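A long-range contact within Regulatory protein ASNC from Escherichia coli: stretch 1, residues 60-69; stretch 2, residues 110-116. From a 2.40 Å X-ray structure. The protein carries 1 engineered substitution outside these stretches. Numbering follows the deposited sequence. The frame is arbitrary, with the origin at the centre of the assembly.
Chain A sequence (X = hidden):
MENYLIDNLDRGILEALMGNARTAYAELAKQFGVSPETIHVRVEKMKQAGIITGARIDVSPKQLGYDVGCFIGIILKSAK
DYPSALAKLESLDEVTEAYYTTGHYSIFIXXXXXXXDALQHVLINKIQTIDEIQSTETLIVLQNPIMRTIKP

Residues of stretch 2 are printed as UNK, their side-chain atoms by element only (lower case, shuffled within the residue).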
# COMPACT_ATOMS: atom_id res chain seq x y z
N SER A 60 -30.09 -17.62 10.34
CA SER A 60 -28.96 -17.81 9.43
C SER A 60 -29.17 -17.07 8.13
O SER A 60 -30.00 -17.48 7.31
CB SER A 60 -28.73 -19.30 9.14
OG SER A 60 -28.01 -19.47 7.93
N PRO A 61 -28.40 -15.99 7.91
CA PRO A 61 -28.66 -15.07 6.81
C PRO A 61 -28.48 -15.76 5.46
O PRO A 61 -29.16 -15.43 4.50
CB PRO A 61 -27.58 -13.99 6.98
CG PRO A 61 -27.12 -14.12 8.40
CD PRO A 61 -27.24 -15.58 8.71
N LYS A 62 -27.55 -16.71 5.42
CA LYS A 62 -27.22 -17.47 4.22
C LYS A 62 -28.40 -18.31 3.74
O LYS A 62 -28.72 -18.33 2.55
CB LYS A 62 -26.00 -18.35 4.52
CG LYS A 62 -25.73 -19.45 3.52
CD LYS A 62 -24.92 -20.56 4.19
CE LYS A 62 -24.40 -21.59 3.19
NZ LYS A 62 -23.25 -22.39 3.73
N GLN A 63 -29.05 -18.99 4.68
CA GLN A 63 -30.23 -19.79 4.38
C GLN A 63 -31.45 -18.91 4.11
O GLN A 63 -32.51 -19.40 3.69
CB GLN A 63 -30.52 -20.79 5.50
CG GLN A 63 -30.37 -22.23 5.07
CD GLN A 63 -28.95 -22.74 5.16
OE1 GLN A 63 -28.51 -23.20 6.22
NE2 GLN A 63 -28.21 -22.66 4.06
N LEU A 64 -31.30 -17.61 4.35
CA LEU A 64 -32.27 -16.62 3.91
C LEU A 64 -31.87 -15.98 2.59
O LEU A 64 -32.54 -15.07 2.09
CB LEU A 64 -32.46 -15.55 4.99
CG LEU A 64 -33.29 -15.98 6.20
CD1 LEU A 64 -33.10 -15.02 7.37
CD2 LEU A 64 -34.77 -16.08 5.82
N GLY A 65 -30.78 -16.48 2.01
CA GLY A 65 -30.35 -16.06 0.68
C GLY A 65 -29.48 -14.81 0.67
O GLY A 65 -29.43 -14.08 -0.33
N TYR A 66 -28.78 -14.57 1.77
CA TYR A 66 -27.70 -13.58 1.78
C TYR A 66 -26.37 -14.21 1.39
O TYR A 66 -25.59 -14.64 2.23
CB TYR A 66 -27.62 -12.89 3.14
CG TYR A 66 -28.83 -12.03 3.46
CD1 TYR A 66 -30.00 -12.59 3.99
CD2 TYR A 66 -28.82 -10.67 3.22
CE1 TYR A 66 -31.10 -11.81 4.27
CE2 TYR A 66 -29.92 -9.88 3.49
CZ TYR A 66 -31.05 -10.45 4.02
OH TYR A 66 -32.13 -9.65 4.29
N ASP A 67 -26.13 -14.27 0.08
CA ASP A 67 -24.98 -14.97 -0.49
C ASP A 67 -23.75 -14.08 -0.51
O ASP A 67 -22.62 -14.57 -0.58
CB ASP A 67 -25.29 -15.43 -1.91
CG ASP A 67 -26.35 -16.50 -1.96
OD1 ASP A 67 -26.27 -17.47 -1.16
OD2 ASP A 67 -27.27 -16.39 -2.81
N VAL A 68 -23.97 -12.76 -0.48
CA VAL A 68 -22.86 -11.80 -0.50
C VAL A 68 -22.83 -10.91 0.74
O VAL A 68 -23.45 -9.84 0.78
CB VAL A 68 -22.89 -10.93 -1.76
CG1 VAL A 68 -21.71 -10.00 -1.76
CG2 VAL A 68 -22.85 -11.80 -2.99
N GLY A 69 -22.11 -11.37 1.76
CA GLY A 69 -21.71 -10.50 2.84
C GLY A 69 -20.37 -9.86 2.53
O GLY A 69 -19.56 -10.41 1.78
N UNK A 110 -19.74 -3.85 8.13
CA UNK A 110 -20.25 -5.03 7.45
C UNK A 110 -21.56 -4.70 6.76
O UNK A 110 -22.44 -4.09 7.36
c UNK A 110 -20.17 -7.51 7.93
n UNK A 110 -20.73 -10.92 9.51
c UNK A 110 -20.80 -8.56 8.80
c UNK A 110 -20.50 -6.15 8.45
c UNK A 110 -20.22 -9.94 8.51
N UNK A 111 -21.68 -5.07 5.48
CA UNK A 111 -22.98 -5.09 4.85
C UNK A 111 -23.34 -6.47 4.34
O UNK A 111 -22.50 -7.20 3.83
c UNK A 111 -22.03 -2.96 3.88
c UNK A 111 -23.26 -4.55 2.37
c UNK A 111 -23.15 -3.98 3.77
N UNK A 112 -24.61 -6.83 4.54
CA UNK A 112 -25.14 -8.14 4.20
C UNK A 112 -26.11 -8.00 3.04
O UNK A 112 -27.11 -7.30 3.15
c UNK A 112 -25.88 -8.72 5.40
c UNK A 112 -24.97 -9.08 6.56
c UNK A 112 -24.95 -11.77 5.91
s UNK A 112 -23.83 -10.40 6.11
N UNK A 113 -25.79 -8.65 1.92
CA UNK A 113 -26.59 -8.50 0.70
C UNK A 113 -26.98 -9.84 0.09
O UNK A 113 -26.36 -10.87 0.37
c UNK A 113 -25.82 -7.67 -0.33
s UNK A 113 -25.97 -5.89 -0.06
N UNK A 114 -28.01 -9.84 -0.74
CA UNK A 114 -28.49 -11.06 -1.38
C UNK A 114 -27.66 -11.48 -2.59
O UNK A 114 -27.41 -12.68 -2.79
c UNK A 114 -29.96 -10.93 -1.75
c UNK A 114 -32.33 -10.92 -0.98
c UNK A 114 -33.52 -11.24 1.15
n UNK A 114 -33.08 -10.45 0.18
n UNK A 114 -33.28 -12.55 1.09
n UNK A 114 -34.20 -10.74 2.18
c UNK A 114 -30.90 -11.26 -0.61
N UNK A 115 -27.25 -10.51 -3.40
CA UNK A 115 -26.49 -10.80 -4.62
C UNK A 115 -25.48 -9.70 -4.92
O UNK A 115 -25.56 -8.61 -4.35
o UNK A 115 -28.07 -9.71 -6.10
c UNK A 115 -27.44 -10.95 -5.81
N UNK A 116 -24.55 -9.96 -5.84
CA UNK A 116 -23.63 -8.90 -6.24
C UNK A 116 -24.35 -7.78 -7.00
O UNK A 116 -23.87 -6.65 -7.03
c UNK A 116 -22.54 -9.29 -8.51
c UNK A 116 -21.30 -8.81 -9.22
c UNK A 116 -22.36 -9.39 -7.00
c UNK A 116 -21.93 -10.79 -6.57

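Position 110 carries four carbons in an unbranched row that ends in a nitrogen, and none of these atoms comes closer than 5.9 Å to stretch 1, which makes it a lysine outside the contact. K110 leaves its CB sideways to stretch 1; its NZ is hydrogen-bonded elsewhere in the structure, so the residue belongs to the strand but hardly to this contact.

Position 111 has three side-chain carbons, one on the CA carrying the other two, and they do not reach stretch 1. That fork without a heteroatom is valine, V111. Its side chain is buried; the backbone does the work, V111 O receiving a CA-H...O contact from G69 CA at 3.5 Å.

At position 112 the chain runs two carbons, a sulfur, then one last carbon, with no branch. The terminal carbon lies 3.6 Å from P61 CB and 4.0 Å from Y66 CB, and the sulfur lies 3.9 Å from G69 CA: methionine. M112 folds with all three chi angles in m, and the bend lays its CE against P61 and Y66. Glycine is the partner that leaves this room, because a CB built on G69 would sit only 3.1 Å from M112 SD.

Position 113 shows one carbon and then one sulfur, its CB 3.4 Å from V68 O, the pattern of cysteine. C113 is buried and shares a sheet face with V68, its antiparallel partner. The pair is closed by two backbone bonds, C113 N to V68 O at 2.9 Å and V68 N to C113 O at 3.2 Å.

Position 114 is the longest side chain of the stretch: three carbons, a nitrogen, then a carbon bearing two more nitrogens. One end nitrogen lies 2.8 Å from L64 O, and the second carbon lies over one face of the Y66 ring. This is arginine. The CB of R114 points away overall, yet the chain returns so that Y66 CZ lies over one face of the guanidinium. The cation-pi contact is off-centre, with R114 CZ 4.4 Å from the ring centroid. The approach of R114 NH1 to L64 O is a weak hydrogen bond.

Position 115 has one carbon and one oxygen, turned away from stretch 1, hence serine. S115 caps a backbone N just past its own stretch, at the start of a helix.

Position 116 has four carbons, forked at the first, with one arm two carbons long; the branch carbon lies 3.8 Å from V68 CG2. This is isoleucine, and I116 begins that helix.

The contact works by splitting its duties. A short antiparallel ladder fixes the register, with V68 and C113 on one sheet face and M112 on the other, where G69 provides the space. Beyond the ladder, P61 and Y66 flank the type I turn from K62 to G65, joined by a backbone hydrogen bond from Y66 N to P61 O at 2.9 Å. The rule to take away is that backbone pairing sets the alignment, while the methionine tip packs on P61 and Y66 and the arginine lies along the tyrosine ring.

Stretch 2, residues 110-116: KVMCRSI
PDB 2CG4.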